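Local coordinates for periplasmic sugar-binding protein (Chloroflexus aurantiacus, PDB 4RXU) that binds D-glucose in the cleft between its two lobes, probably as the solute-binding component of an ABC-type sugar transporter, at residues A[43-47]-A[277-281]; A[135-140]-A[171-176]; A[220-224]-A[251-255]; A[256-261]-A[286-292]. One frame throughout, in Å; residues are numbered along the deposited sequence.

Contact 1: A[43-47]-A[277-281]; sequences PRWIQ and QDAEK. With BGC (beta-D-glucopyranose), chain C.
Gln47 and Glu280 meet because one chain reaches and the other folds: Gln47 runs extended beyond CG (chi2 -159°), carrying its amide out from the first turn of helix 44-59, while Glu280 bends at chi2 (-70°) and brings its carboxylate back over Pro43. Gln47 NE2 gives both its hydrogens to segment 277-281. One goes almost straight from Gln47 NE2 to Asp278 O at 3.0 Å. The other, from Gln47 NE2, reaches Glu280 OE2 at 2.9 Å from above the carboxylate plane, the amide and carboxylate standing nearly perpendicular. Both acceptors lie close to the amide plane, which fixes its rotation, and Tyr357 bonds to Gln47 OE1. With an alanine at Gln47, Asp278 O and Glu280 OE2 would probably lose the donor they share, and the carboxylate would be freer to turn. Water 1 adds a bridge, donating to Pro43 O and to Glu280 OE1. Nearby, the glucose joins the two segments: Arg44 NH2 donates to its O3 at 2.9 Å, and that hydroxyl donates in turn to Asp278 OD1 at 2.5 Å. Asp278 OD2 takes the O4 hydroxyl at the same distance. Arg44 is also held by salt bridges to Asp48 and Asp118. The contact thus spans the sugar cleft, setting the start of helix 44-59, which follows strand 29-37 of one lobe, against the loop from strand 269-274 of the other lobe into helix 281-288.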
loop_
_atom_site.group_PDB
_atom_site.type_symbol
_atom_site.label_atom_id
_atom_site.label_comp_id
_atom_site.label_asym_id
_atom_site.label_seq_id
_atom_site.Cartn_x
_atom_site.Cartn_y
_atom_site.Cartn_z
ATOM N N PRO A 43 -7.615 -3.087 6.632
ATOM C CA PRO A 43 -8.639 -2.029 6.507
ATOM C C PRO A 43 -8.745 -1.390 5.116
ATOM O O PRO A 43 -9.806 -0.950 4.709
ATOM C CB PRO A 43 -8.173 -0.980 7.517
ATOM C CG PRO A 43 -7.461 -1.755 8.553
ATOM C CD PRO A 43 -6.852 -2.961 7.885
ATOM N N ARG A 44 -7.627 -1.361 4.393
ATOM C CA ARG A 44 -7.560 -0.713 3.090
ATOM C C ARG A 44 -8.723 -1.148 2.207
ATOM O O ARG A 44 -9.369 -0.304 1.588
ATOM C CB ARG A 44 -6.230 -1.018 2.388
ATOM C CG ARG A 44 -6.181 -0.670 0.900
ATOM C CD ARG A 44 -6.464 0.789 0.564
ATOM N NE ARG A 44 -6.822 0.867 -0.843
ATOM C CZ ARG A 44 -5.982 0.874 -1.874
ATOM N NH1 ARG A 44 -6.476 0.828 -3.112
ATOM N NH2 ARG A 44 -4.666 0.946 -1.713
ATOM N N TRP A 45 -8.993 -2.462 2.176
ATOM C CA TRP A 45 -9.958 -2.983 1.191
ATOM C C TRP A 45 -11.402 -2.644 1.516
ATOM O O TRP A 45 -12.249 -2.691 0.633
ATOM C CB TRP A 45 -9.763 -4.485 0.900
ATOM C CG TRP A 45 -8.310 -4.716 0.708
ATOM C CD1 TRP A 45 -7.490 -5.372 1.547
ATOM C CD2 TRP A 45 -7.466 -4.098 -0.280
ATOM N NE1 TRP A 45 -6.179 -5.244 1.135
ATOM C CE2 TRP A 45 -6.147 -4.468 0.011
ATOM C CE3 TRP A 45 -7.703 -3.291 -1.392
ATOM C CZ2 TRP A 45 -5.071 -4.035 -0.744
ATOM C CZ3 TRP A 45 -6.636 -2.876 -2.146
ATOM C CH2 TRP A 45 -5.341 -3.246 -1.824
ATOM N N ILE A 46 -11.666 -2.284 2.763
ATOM C CA ILE A 46 -12.958 -1.741 3.143
ATOM C C ILE A 46 -13.183 -0.387 2.461
ATOM O O ILE A 46 -14.301 -0.091 2.029
ATOM C CB ILE A 46 -13.074 -1.638 4.679
ATOM C CG1 ILE A 46 -12.726 -2.973 5.359
ATOM C CG2 ILE A 46 -14.475 -1.215 5.069
ATOM C CD1 ILE A 46 -13.570 -4.154 4.948
ATOM N N GLN A 47 -12.123 0.417 2.335
ATOM C CA GLN A 47 -12.233 1.682 1.605
ATOM C C GLN A 47 -12.634 1.402 0.153
ATOM O O GLN A 47 -13.602 1.968 -0.372
ATOM C CB GLN A 47 -10.947 2.482 1.637
ATOM C CG GLN A 47 -10.476 2.958 3.006
ATOM C CD GLN A 47 -9.523 4.134 2.860
ATOM O OE1 GLN A 47 -9.847 5.132 2.185
ATOM N NE2 GLN A 47 -8.344 4.025 3.461
ATOM N N GLN A 277 0.415 5.315 5.309
ATOM C CA GLN A 277 -0.345 5.564 4.096
ATOM C C GLN A 277 -1.745 4.992 4.228
ATOM O O GLN A 277 -1.962 4.087 5.023
ATOM C CB GLN A 277 0.312 4.951 2.852
ATOM C CG GLN A 277 0.240 3.439 2.787
ATOM C CD GLN A 277 0.859 2.908 1.515
ATOM O OE1 GLN A 277 0.384 3.186 0.412
ATOM N NE2 GLN A 277 1.932 2.151 1.661
ATOM N N ASP A 278 -2.637 5.573 3.421
ATOM C CA ASP A 278 -4.043 5.166 3.189
ATOM C C ASP A 278 -5.036 6.168 3.797
ATOM O O ASP A 278 -6.226 6.115 3.494
ATOM C CB ASP A 278 -4.380 3.777 3.744
ATOM C CG ASP A 278 -3.639 2.630 3.041
ATOM O OD1 ASP A 278 -3.048 2.811 1.952
ATOM O OD2 ASP A 278 -3.709 1.511 3.594
ATOM N N ALA A 279 -4.557 7.066 4.666
ATOM C CA ALA A 279 -5.444 8.043 5.316
ATOM C C ALA A 279 -6.636 7.356 5.988
ATOM O O ALA A 279 -7.771 7.826 5.924
ATOM C CB ALA A 279 -5.895 9.133 4.348
ATOM N N GLU A 280 -6.359 6.257 6.678
ATOM C CA GLU A 280 -7.374 5.627 7.511
ATOM C C GLU A 280 -7.821 6.638 8.576
ATOM O O GLU A 280 -7.016 7.394 9.102
ATOM C CB GLU A 280 -6.835 4.341 8.148
ATOM C CG GLU A 280 -6.533 3.230 7.112
ATOM C CD GLU A 280 -7.763 2.600 6.450
ATOM O OE1 GLU A 280 -8.889 2.726 6.991
ATOM O OE2 GLU A 280 -7.603 1.960 5.384
ATOM N N LYS A 281 -9.106 6.621 8.910
ATOM C CA LYS A 281 -9.669 7.611 9.828
ATOM C C LYS A 281 -8.913 7.658 11.148
ATOM O O LYS A 281 -8.613 8.737 11.653
ATOM C CB LYS A 281 -11.167 7.383 10.025
ATOM C CG LYS A 281 -11.952 7.680 8.754
ATOM C CD LYS A 281 -13.443 7.464 8.920
ATOM C CE LYS A 281 -14.219 7.689 7.647
ATOM N NZ LYS A 281 -15.673 7.464 7.881
HETATM C C2 BGC C . -2.048 -1.260 -0.520
HETATM C C3 BGC C . -1.990 -0.373 0.708
HETATM C C4 BGC C . -2.448 -1.168 1.922
HETATM C C5 BGC C . -1.681 -2.485 2.042
HETATM C C6 BGC C . -2.204 -3.392 3.134
HETATM C C1 BGC C . -1.111 -2.412 -0.198
HETATM O O1 BGC C . -0.849 -3.221 -1.307
HETATM O O2 BGC C . -1.614 -0.517 -1.664
HETATM O O3 BGC C . -2.835 0.751 0.480
HETATM O O4 BGC C . -2.139 -0.407 3.106
HETATM O O5 BGC C . -1.728 -3.199 0.822
HETATM O O6 BGC C . -3.621 -3.563 3.051
HETATM O O HOH W 1 -10.963 1.039 6.191
#

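Contact 2: A[135-140]-A[171-176]; sequences SIAVGA and LFFEGA
Ile136 reaches from helix 135-148 over the flank of helix 167-185, and its side chain can be followed outward from CB, where it forks. On one branch Ile136 CG2 drops beside the backbone of Gly175, 4.1 Å from Gly175 CA. The other branch, with CG1 anti to the carbonyl carbon (chi1 -71°), passes Leu171 CD2 and ends in Ile136 CD1, which sits 3.5 Å from Leu171 O and also lies against the carboxylate end of Glu174. That carboxylate has its own salt bridge to Lys178. Further along, the interface is lined by glycine: Gly139 and Gly175 face each other, and the axes of the two segments approach to 6.3 Å at a crossing angle of -50°. A CB on Gly139 would run into Phe172 O, and one on Gly175 into Ile136 O. Instead the alpha carbons make CA-H...O contacts, Gly139 CA to Phe172 O at 3.3 Å and Gly175 CA to Ile136 O at 3.4 Å. At the other flank Phe172 turns the edge of its ring to Ser135 O, 3.4 Å from Phe172 CD1, while CE1 meets the CB and OG of Ser135 and Val138 CB approaches CD1 and CE1 obliquely. Weak CA-H...O contacts and apolar packing therefore hold the helices together, and the close fit probably helps to hold Phe172, a glucose-pocket residue, beside the sugar.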
loop_
_atom_site.group_PDB
_atom_site.type_symbol
_atom_site.label_atom_id
_atom_site.label_comp_id
_atom_site.label_asym_id
_atom_site.label_seq_id
_atom_site.Cartn_x
_atom_site.Cartn_y
_atom_site.Cartn_z
ATOM N N SER A 135 3.201 3.694 -6.462
ATOM C CA SER A 135 3.730 3.099 -5.229
ATOM C C SER A 135 5.178 3.454 -4.903
ATOM O O SER A 135 5.542 3.570 -3.718
ATOM C CB SER A 135 3.580 1.584 -5.230
ATOM O OG SER A 135 2.215 1.204 -5.238
ATOM N N ILE A 136 6.002 3.618 -5.934
ATOM C CA ILE A 136 7.377 4.076 -5.690
ATOM C C ILE A 136 7.339 5.458 -4.996
ATOM O O ILE A 136 8.084 5.721 -4.027
ATOM C CB ILE A 136 8.186 4.115 -7.003
ATOM C CG1 ILE A 136 8.496 2.682 -7.503
ATOM C CG2 ILE A 136 9.487 4.922 -6.873
ATOM C CD1 ILE A 136 9.541 1.918 -6.706
ATOM N N ALA A 137 6.482 6.333 -5.504
ATOM C CA ALA A 137 6.337 7.657 -4.928
ATOM C C ALA A 137 5.811 7.589 -3.491
ATOM O O ALA A 137 6.218 8.391 -2.671
ATOM C CB ALA A 137 5.430 8.531 -5.791
ATOM N N VAL A 138 4.918 6.642 -3.177
ATOM C CA VAL A 138 4.511 6.465 -1.768
ATOM C C VAL A 138 5.744 6.261 -0.862
ATOM O O VAL A 138 5.917 6.952 0.159
ATOM C CB VAL A 138 3.572 5.261 -1.590
ATOM C CG1 VAL A 138 3.293 5.006 -0.125
ATOM C CG2 VAL A 138 2.287 5.484 -2.355
ATOM N N GLY A 139 6.605 5.309 -1.220
ATOM C CA GLY A 139 7.770 5.022 -0.366
ATOM C C GLY A 139 8.736 6.185 -0.318
ATOM O O GLY A 139 9.268 6.486 0.720
ATOM N N ALA A 140 8.958 6.815 -1.470
ATOM C CA ALA A 140 9.834 7.996 -1.556
ATOM C C ALA A 140 9.309 9.095 -0.647
ATOM O O ALA A 140 10.081 9.698 0.091
ATOM C CB ALA A 140 9.964 8.494 -2.984
ATOM N N LEU A 171 7.658 -2.370 -3.794
ATOM C CA LEU A 171 7.682 -1.022 -4.406
ATOM C C LEU A 171 7.768 0.064 -3.335
ATOM O O LEU A 171 8.551 1.009 -3.456
ATOM C CB LEU A 171 6.469 -0.775 -5.320
ATOM C CG LEU A 171 6.416 -1.710 -6.537
ATOM C CD1 LEU A 171 5.103 -1.606 -7.319
ATOM C CD2 LEU A 171 7.601 -1.415 -7.445
ATOM N N PHE A 172 6.983 -0.061 -2.278
ATOM C CA PHE A 172 7.042 0.933 -1.220
ATOM C C PHE A 172 8.434 0.921 -0.589
ATOM O O PHE A 172 8.982 1.957 -0.251
ATOM C CB PHE A 172 6.040 0.655 -0.114
ATOM C CG PHE A 172 4.606 0.613 -0.546
ATOM C CD1 PHE A 172 4.057 1.506 -1.464
ATOM C CD2 PHE A 172 3.778 -0.316 0.043
ATOM C CE1 PHE A 172 2.710 1.420 -1.821
ATOM C CE2 PHE A 172 2.446 -0.387 -0.287
ATOM C CZ PHE A 172 1.907 0.471 -1.220
ATOM N N PHE A 173 8.984 -0.273 -0.385
ATOM C CA PHE A 173 10.283 -0.349 0.243
ATOM C C PHE A 173 11.354 0.254 -0.687
ATOM O O PHE A 173 12.246 0.998 -0.240
ATOM C CB PHE A 173 10.682 -1.760 0.612
ATOM C CG PHE A 173 11.949 -1.794 1.386
ATOM C CD1 PHE A 173 11.958 -1.498 2.733
ATOM C CD2 PHE A 173 13.154 -2.003 0.727
ATOM C CE1 PHE A 173 13.160 -1.463 3.430
ATOM C CE2 PHE A 173 14.332 -1.982 1.405
ATOM C CZ PHE A 173 14.342 -1.683 2.746
ATOM N N GLU A 174 11.293 -0.088 -1.966
ATOM C CA GLU A 174 12.278 0.446 -2.904
ATOM C C GLU A 174 12.230 1.979 -2.911
ATOM O O GLU A 174 13.263 2.637 -2.909
ATOM C CB GLU A 174 12.046 -0.091 -4.322
ATOM C CG GLU A 174 13.005 0.514 -5.350
ATOM C CD GLU A 174 12.789 0.013 -6.766
ATOM O OE1 GLU A 174 12.082 -1.004 -6.972
ATOM O OE2 GLU A 174 13.358 0.631 -7.689
ATOM N N GLY A 175 11.032 2.543 -3.015
ATOM C CA GLY A 175 10.894 3.997 -3.095
ATOM C C GLY A 175 11.520 4.672 -1.883
ATOM O O GLY A 175 12.247 5.720 -1.974
ATOM N N ALA A 176 11.285 4.056 -0.729
ATOM C CA ALA A 176 11.868 4.579 0.519
ATOM C C ALA A 176 13.376 4.397 0.576
ATOM O O ALA A 176 14.120 5.299 0.964
ATOM C CB ALA A 176 11.219 3.913 1.728
#

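Contact 3: A[220-224]-A[251-255]; sequences TNWDF and PNDGT. With BGC (beta-D-glucopyranose), chain C.
Thr220 and Trp222 are laid against residues 251-255 by a loop whose Asn221 and Trp222 both have positive phi (54° at Trp222), while the facing segment turns from Pro251 into the first turn of helix 253-264. The Trp222 indole makes the largest share of the contact. Its six-membered ring rests Trp222 CZ3 against Pro251 CB at 3.6 Å, and CE3 lies next to Asn252 ND2, the ring and amide planes inclined to each other. One indole face takes the glucose, whose C6 comes to 3.4 Å from Trp222 CD2, and Trp222 NE1 bonds to Asp166. Asn252 divides its amide between sugar and helix. With CG between the backbone N and the carbonyl carbon (chi1 78°), Asn252 ND2 donates nearly straight to glucose O4 at 2.9 Å and also to water 2, which donates to Trp222 O. Asn252 OD1 caps the helix, accepting Thr255 N at 3.1 Å and Thr255 OG1 at 2.7 Å from opposite faces of its plane. Thr220 makes an ST turn, its OG1 accepting from Trp222 N, and the same oxygen bonds to Ala161 O; Thr255 CG2 lies 3.5 Å from Thr220 OG1. Phe224 ends the interface with CD2 next to Gly254 O. The two segments thus meet by packing and one bridging water, whereas the direct polar bonds serve the helix cap, the loop and the sugar. A helix N-cap whose oxygen is gripped twice is thereby oriented to offer its N-H to the O4 of glucose, with an aromatic face beside C6.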
loop_
_atom_site.group_PDB
_atom_site.type_symbol
_atom_site.label_atom_id
_atom_site.label_comp_id
_atom_site.label_asym_id
_atom_site.label_seq_id
_atom_site.Cartn_x
_atom_site.Cartn_y
_atom_site.Cartn_z
ATOM N N THR A 220 5.736 -6.404 8.677
ATOM C CA THR A 220 4.531 -6.313 9.475
ATOM C C THR A 220 3.472 -7.290 8.997
ATOM O O THR A 220 2.459 -7.471 9.667
ATOM C CB THR A 220 3.916 -4.931 9.360
ATOM O OG1 THR A 220 3.500 -4.717 7.996
ATOM C CG2 THR A 220 4.881 -3.874 9.770
ATOM N N ASN A 221 3.673 -7.877 7.806
ATOM C CA ASN A 221 2.642 -8.712 7.169
ATOM C C ASN A 221 1.288 -7.992 7.050
ATOM O O ASN A 221 0.228 -8.635 7.029
ATOM C CB ASN A 221 2.478 -10.030 7.919
ATOM C CG ASN A 221 3.628 -10.978 7.675
ATOM O OD1 ASN A 221 4.209 -10.997 6.602
ATOM N ND2 ASN A 221 3.947 -11.777 8.668
ATOM N N TRP A 222 1.339 -6.662 7.008
ATOM C CA TRP A 222 0.145 -5.798 6.921
ATOM C C TRP A 222 -0.854 -6.096 8.037
ATOM O O TRP A 222 -2.078 -6.077 7.843
ATOM C CB TRP A 222 -0.533 -5.936 5.563
ATOM C CG TRP A 222 0.196 -5.484 4.356
ATOM C CD1 TRP A 222 0.243 -6.141 3.146
ATOM C CD2 TRP A 222 0.884 -4.230 4.154
ATOM N NE1 TRP A 222 0.941 -5.385 2.219
ATOM C CE2 TRP A 222 1.349 -4.211 2.810
ATOM C CE3 TRP A 222 1.134 -3.126 4.960
ATOM C CZ2 TRP A 222 2.036 -3.127 2.273
ATOM C CZ3 TRP A 222 1.859 -2.055 4.431
ATOM C CH2 TRP A 222 2.289 -2.067 3.097
ATOM N N ASP A 223 -0.302 -6.355 9.211
ATOM C CA ASP A 223 -1.066 -6.811 10.375
ATOM C C ASP A 223 -0.681 -5.984 11.609
ATOM O O ASP A 223 0.503 -5.853 11.936
ATOM C CB ASP A 223 -0.824 -8.295 10.655
ATOM C CG ASP A 223 -1.578 -8.786 11.885
ATOM O OD1 ASP A 223 -2.821 -8.762 11.897
ATOM O OD2 ASP A 223 -0.908 -9.190 12.846
ATOM N N PHE A 224 -1.697 -5.447 12.280
ATOM C CA PHE A 224 -1.527 -4.599 13.449
ATOM C C PHE A 224 -0.693 -5.268 14.552
ATOM O O PHE A 224 0.321 -4.714 14.988
ATOM C CB PHE A 224 -2.897 -4.182 14.029
ATOM C CG PHE A 224 -2.807 -3.110 15.079
ATOM C CD1 PHE A 224 -2.484 -3.424 16.385
ATOM C CD2 PHE A 224 -3.009 -1.788 14.743
ATOM C CE1 PHE A 224 -2.377 -2.433 17.339
ATOM C CE2 PHE A 224 -2.918 -0.788 15.687
ATOM C CZ PHE A 224 -2.589 -1.107 16.990
ATOM N N PRO A 251 4.966 1.256 7.124
ATOM C CA PRO A 251 4.568 1.175 5.711
ATOM C C PRO A 251 3.121 1.554 5.424
ATOM O O PRO A 251 2.814 1.946 4.319
ATOM C CB PRO A 251 4.843 -0.298 5.362
ATOM C CG PRO A 251 4.671 -1.017 6.669
ATOM C CD PRO A 251 5.227 -0.073 7.701
ATOM N N ASN A 252 2.228 1.441 6.411
ATOM C CA ASN A 252 0.868 1.941 6.203
ATOM C C ASN A 252 0.283 2.438 7.503
ATOM O O ASN A 252 0.942 2.380 8.526
ATOM C CB ASN A 252 -0.049 0.911 5.511
ATOM C CG ASN A 252 -0.555 -0.178 6.440
ATOM O OD1 ASN A 252 -0.091 -0.350 7.575
ATOM N ND2 ASN A 252 -1.501 -0.969 5.930
ATOM N N ASP A 253 -0.963 2.895 7.476
ATOM C CA ASP A 253 -1.562 3.537 8.658
ATOM C C ASP A 253 -1.747 2.633 9.865
ATOM O O ASP A 253 -1.328 2.985 10.976
ATOM C CB ASP A 253 -2.876 4.206 8.282
ATOM C CG ASP A 253 -2.659 5.543 7.596
ATOM O OD1 ASP A 253 -1.511 6.033 7.560
ATOM O OD2 ASP A 253 -3.656 6.131 7.138
ATOM N N GLY A 254 -2.377 1.475 9.675
ATOM C CA GLY A 254 -2.624 0.641 10.835
ATOM C C GLY A 254 -1.321 0.189 11.467
ATOM O O GLY A 254 -1.173 0.185 12.686
ATOM N N THR A 255 -0.366 -0.230 10.641
ATOM C CA THR A 255 0.913 -0.650 11.207
ATOM C C THR A 255 1.651 0.534 11.867
ATOM O O THR A 255 2.315 0.353 12.888
ATOM C CB THR A 255 1.813 -1.360 10.162
ATOM O OG1 THR A 255 2.160 -0.469 9.088
ATOM C CG2 THR A 255 1.168 -2.637 9.621
HETATM C C2 BGC C . -2.048 -1.260 -0.520
HETATM C C3 BGC C . -1.990 -0.373 0.708
HETATM C C4 BGC C . -2.448 -1.168 1.922
HETATM C C5 BGC C . -1.681 -2.485 2.042
HETATM C C6 BGC C . -2.204 -3.392 3.134
HETATM C C1 BGC C . -1.111 -2.412 -0.198
HETATM O O1 BGC C . -0.849 -3.221 -1.307
HETATM O O2 BGC C . -1.614 -0.517 -1.664
HETATM O O3 BGC C . -2.835 0.751 0.480
HETATM O O4 BGC C . -2.139 -0.407 3.106
HETATM O O5 BGC C . -1.728 -3.199 0.822
HETATM O O6 BGC C . -3.621 -3.563 3.051
HETATM O O HOH W 2 -2.972 -3.338 6.980
#

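Contact 4: A[256-261]-A[286-292]; sequences ARAIAD and YIIDGRQ
The Schellman motif that closes helix 281-288, with Gly290 supplying the positive phi, folds Arg291 back beside Tyr286, so that both side chains face helix 253-264. The Tyr286 ring is enclosed on both faces by arginine chains. On one side Arg257 CD stands 3.7 Å from the ring centroid, almost exactly on the normal, a CH-pi contact, while on the opposite face Arg291 CD lies over the centre. Bent at chi3 (-50°), the Arg257 chain carries its guanidinium on to Ser283, which also bonds Gln292 OE1. At the ring's edge the hydroxyl donates to the syn lone pair of Asp261 OD1, Tyr286 OH being 2.7 Å away. Asp261 OD1 also makes a long salt bridge to Arg291 NH1 at 3.6 Å, of charges only, since no N-H points at it. A leucine in place of Tyr286 would probably leave Asp261 OD1 without its hydroxyl donor and the aliphatic part of Arg257 without a ring face to rest on. Water 3 links Asp261 O with Arg291 NH2. The ring thus receives the methylenes of both arginines on its faces, and the Asp261 carboxylate is probably stabilised by both the tyrosine hydroxyl and the nearby charge of Arg291.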
loop_
_atom_site.group_PDB
_atom_site.type_symbol
_atom_site.label_atom_id
_atom_site.label_comp_id
_atom_site.label_asym_id
_atom_site.label_seq_id
_atom_site.Cartn_x
_atom_site.Cartn_y
_atom_site.Cartn_z
ATOM N N ALA A 256 1.508 1.736 11.293
ATOM C CA ALA A 256 2.050 2.953 11.908
ATOM C C ALA A 256 1.507 3.192 13.315
ATOM O O ALA A 256 2.271 3.549 14.223
ATOM C CB ALA A 256 1.775 4.160 11.031
ATOM N N ARG A 257 0.207 3.014 13.503
ATOM C CA ARG A 257 -0.376 3.257 14.817
ATOM C C ARG A 257 0.130 2.218 15.798
ATOM O O ARG A 257 0.429 2.548 16.940
ATOM C CB ARG A 257 -1.897 3.277 14.740
ATOM C CG ARG A 257 -2.444 4.426 13.889
ATOM C CD ARG A 257 -3.932 4.663 14.134
ATOM N NE ARG A 257 -4.723 3.423 14.040
ATOM C CZ ARG A 257 -5.087 2.838 12.901
ATOM N NH1 ARG A 257 -4.776 3.408 11.739
ATOM N NH2 ARG A 257 -5.759 1.665 12.921
ATOM N N ALA A 258 0.222 0.960 15.353
ATOM C CA ALA A 258 0.703 -0.129 16.218
ATOM C C ALA A 258 2.132 0.147 16.671
ATOM O O ALA A 258 2.470 0.011 17.846
ATOM C CB ALA A 258 0.651 -1.452 15.473
ATOM N N ILE A 259 2.963 0.559 15.726
ATOM C CA ILE A 259 4.366 0.842 15.982
ATOM C C ILE A 259 4.519 2.100 16.829
ATOM O O ILE A 259 5.248 2.115 17.832
ATOM C CB ILE A 259 5.159 0.955 14.650
ATOM C CG1 ILE A 259 5.181 -0.416 13.947
ATOM C CG2 ILE A 259 6.563 1.475 14.902
ATOM C CD1 ILE A 259 5.486 -0.382 12.465
ATOM N N ALA A 260 3.800 3.145 16.448
ATOM C CA ALA A 260 3.762 4.367 17.262
ATOM C C ALA A 260 3.345 4.091 18.704
ATOM O O ALA A 260 3.927 4.651 19.631
ATOM C CB ALA A 260 2.840 5.402 16.634
ATOM N N ASP A 261 2.376 3.208 18.892
ATOM C CA ASP A 261 1.919 2.840 20.242
ATOM C C ASP A 261 3.056 2.246 21.066
ATOM O O ASP A 261 3.224 2.564 22.243
ATOM C CB ASP A 261 0.739 1.851 20.208
ATOM C CG ASP A 261 -0.562 2.466 19.709
ATOM O OD1 ASP A 261 -0.675 3.717 19.571
ATOM O OD2 ASP A 261 -1.479 1.646 19.433
ATOM N N TYR A 286 -4.878 10.260 14.761
ATOM C CA TYR A 286 -3.506 10.297 15.318
ATOM C C TYR A 286 -2.710 11.482 14.803
ATOM O O TYR A 286 -1.960 12.082 15.561
ATOM C CB TYR A 286 -2.714 9.033 15.022
ATOM C CG TYR A 286 -2.811 7.914 16.053
ATOM C CD1 TYR A 286 -3.990 7.646 16.750
ATOM C CD2 TYR A 286 -1.722 7.061 16.278
ATOM C CE1 TYR A 286 -4.057 6.608 17.674
ATOM C CE2 TYR A 286 -1.782 6.015 17.186
ATOM C CZ TYR A 286 -2.938 5.801 17.896
ATOM O OH TYR A 286 -2.983 4.771 18.784
ATOM N N ILE A 287 -2.828 11.790 13.516
ATOM C CA ILE A 287 -2.089 12.924 12.945
ATOM C C ILE A 287 -2.548 14.223 13.593
ATOM O O ILE A 287 -1.725 15.025 14.054
ATOM C CB ILE A 287 -2.218 12.990 11.420
ATOM C CG1 ILE A 287 -1.450 11.815 10.805
ATOM C CG2 ILE A 287 -1.677 14.310 10.886
ATOM C CD1 ILE A 287 -1.742 11.576 9.344
ATOM N N ILE A 288 -3.854 14.396 13.705
ATOM C CA ILE A 288 -4.405 15.587 14.382
ATOM C C ILE A 288 -3.839 15.705 15.798
ATOM O O ILE A 288 -3.409 16.796 16.223
ATOM C CB ILE A 288 -5.946 15.538 14.425
ATOM C CG1 ILE A 288 -6.518 15.686 13.015
ATOM C CG2 ILE A 288 -6.462 16.624 15.360
ATOM C CD1 ILE A 288 -7.974 15.355 12.888
ATOM N N ASP A 289 -3.812 14.576 16.503
ATOM C CA ASP A 289 -3.444 14.518 17.904
ATOM C C ASP A 289 -1.946 14.418 18.163
ATOM O O ASP A 289 -1.528 14.319 19.326
ATOM C CB ASP A 289 -4.120 13.338 18.582
ATOM C CG ASP A 289 -5.634 13.467 18.656
ATOM O OD1 ASP A 289 -6.186 14.567 18.498
ATOM O OD2 ASP A 289 -6.286 12.439 18.888
ATOM N N GLY A 290 -1.138 14.449 17.111
ATOM C CA GLY A 290 0.311 14.448 17.264
ATOM C C GLY A 290 0.934 13.098 17.571
ATOM O O GLY A 290 2.016 13.039 18.134
ATOM N N ARG A 291 0.251 12.029 17.195
ATOM C CA ARG A 291 0.712 10.657 17.491
ATOM C C ARG A 291 1.229 9.929 16.272
ATOM O O ARG A 291 1.915 8.924 16.424
ATOM C CB ARG A 291 -0.398 9.825 18.123
ATOM C CG ARG A 291 -1.013 10.437 19.376
ATOM C CD ARG A 291 -1.729 9.402 20.186
ATOM N NE ARG A 291 -0.712 8.554 20.780
ATOM C CZ ARG A 291 -0.888 7.305 21.175
ATOM N NH1 ARG A 291 -2.062 6.709 21.060
ATOM N NH2 ARG A 291 0.143 6.656 21.687
ATOM N N GLN A 292 0.926 10.445 15.081
ATOM C CA GLN A 292 1.489 9.935 13.842
ATOM C C GLN A 292 1.863 11.166 13.044
ATOM O O GLN A 292 1.160 12.153 13.073
ATOM C CB GLN A 292 0.453 9.093 13.103
ATOM C CG GLN A 292 0.861 8.643 11.698
ATOM C CD GLN A 292 -0.133 7.677 11.051
ATOM O OE1 GLN A 292 -0.866 6.934 11.732
ATOM N NE2 GLN A 292 -0.098 7.616 9.718
HETATM O O HOH W 3 1.210 4.089 23.440
#

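From the N terminus, helix 44-59 opens the longest loop, which contact 1 closes only at residues 277-281, across the glucose cleft from one lobe to the other. Contacts 2 and 3 nest inside it in series: 135-140 pairs with 171-176 before 220-224 meets 251-255. Contact 4 begins within that loop, at 256-261, but ends beyond it at 286-292, so it crosses contact 1. Contacts 3 and 4 share helix 253-264, and Asp253 also reaches Glu280 N of contact 1 and Gln292 of contact 4. Gln277 lies against Phe172 and Val138 of contact 2. Contacts 1, 2 and 3 each supply residues of the glucose pocket, while contact 4 packs helix 253-264 against the end of helix 281-288 farther out.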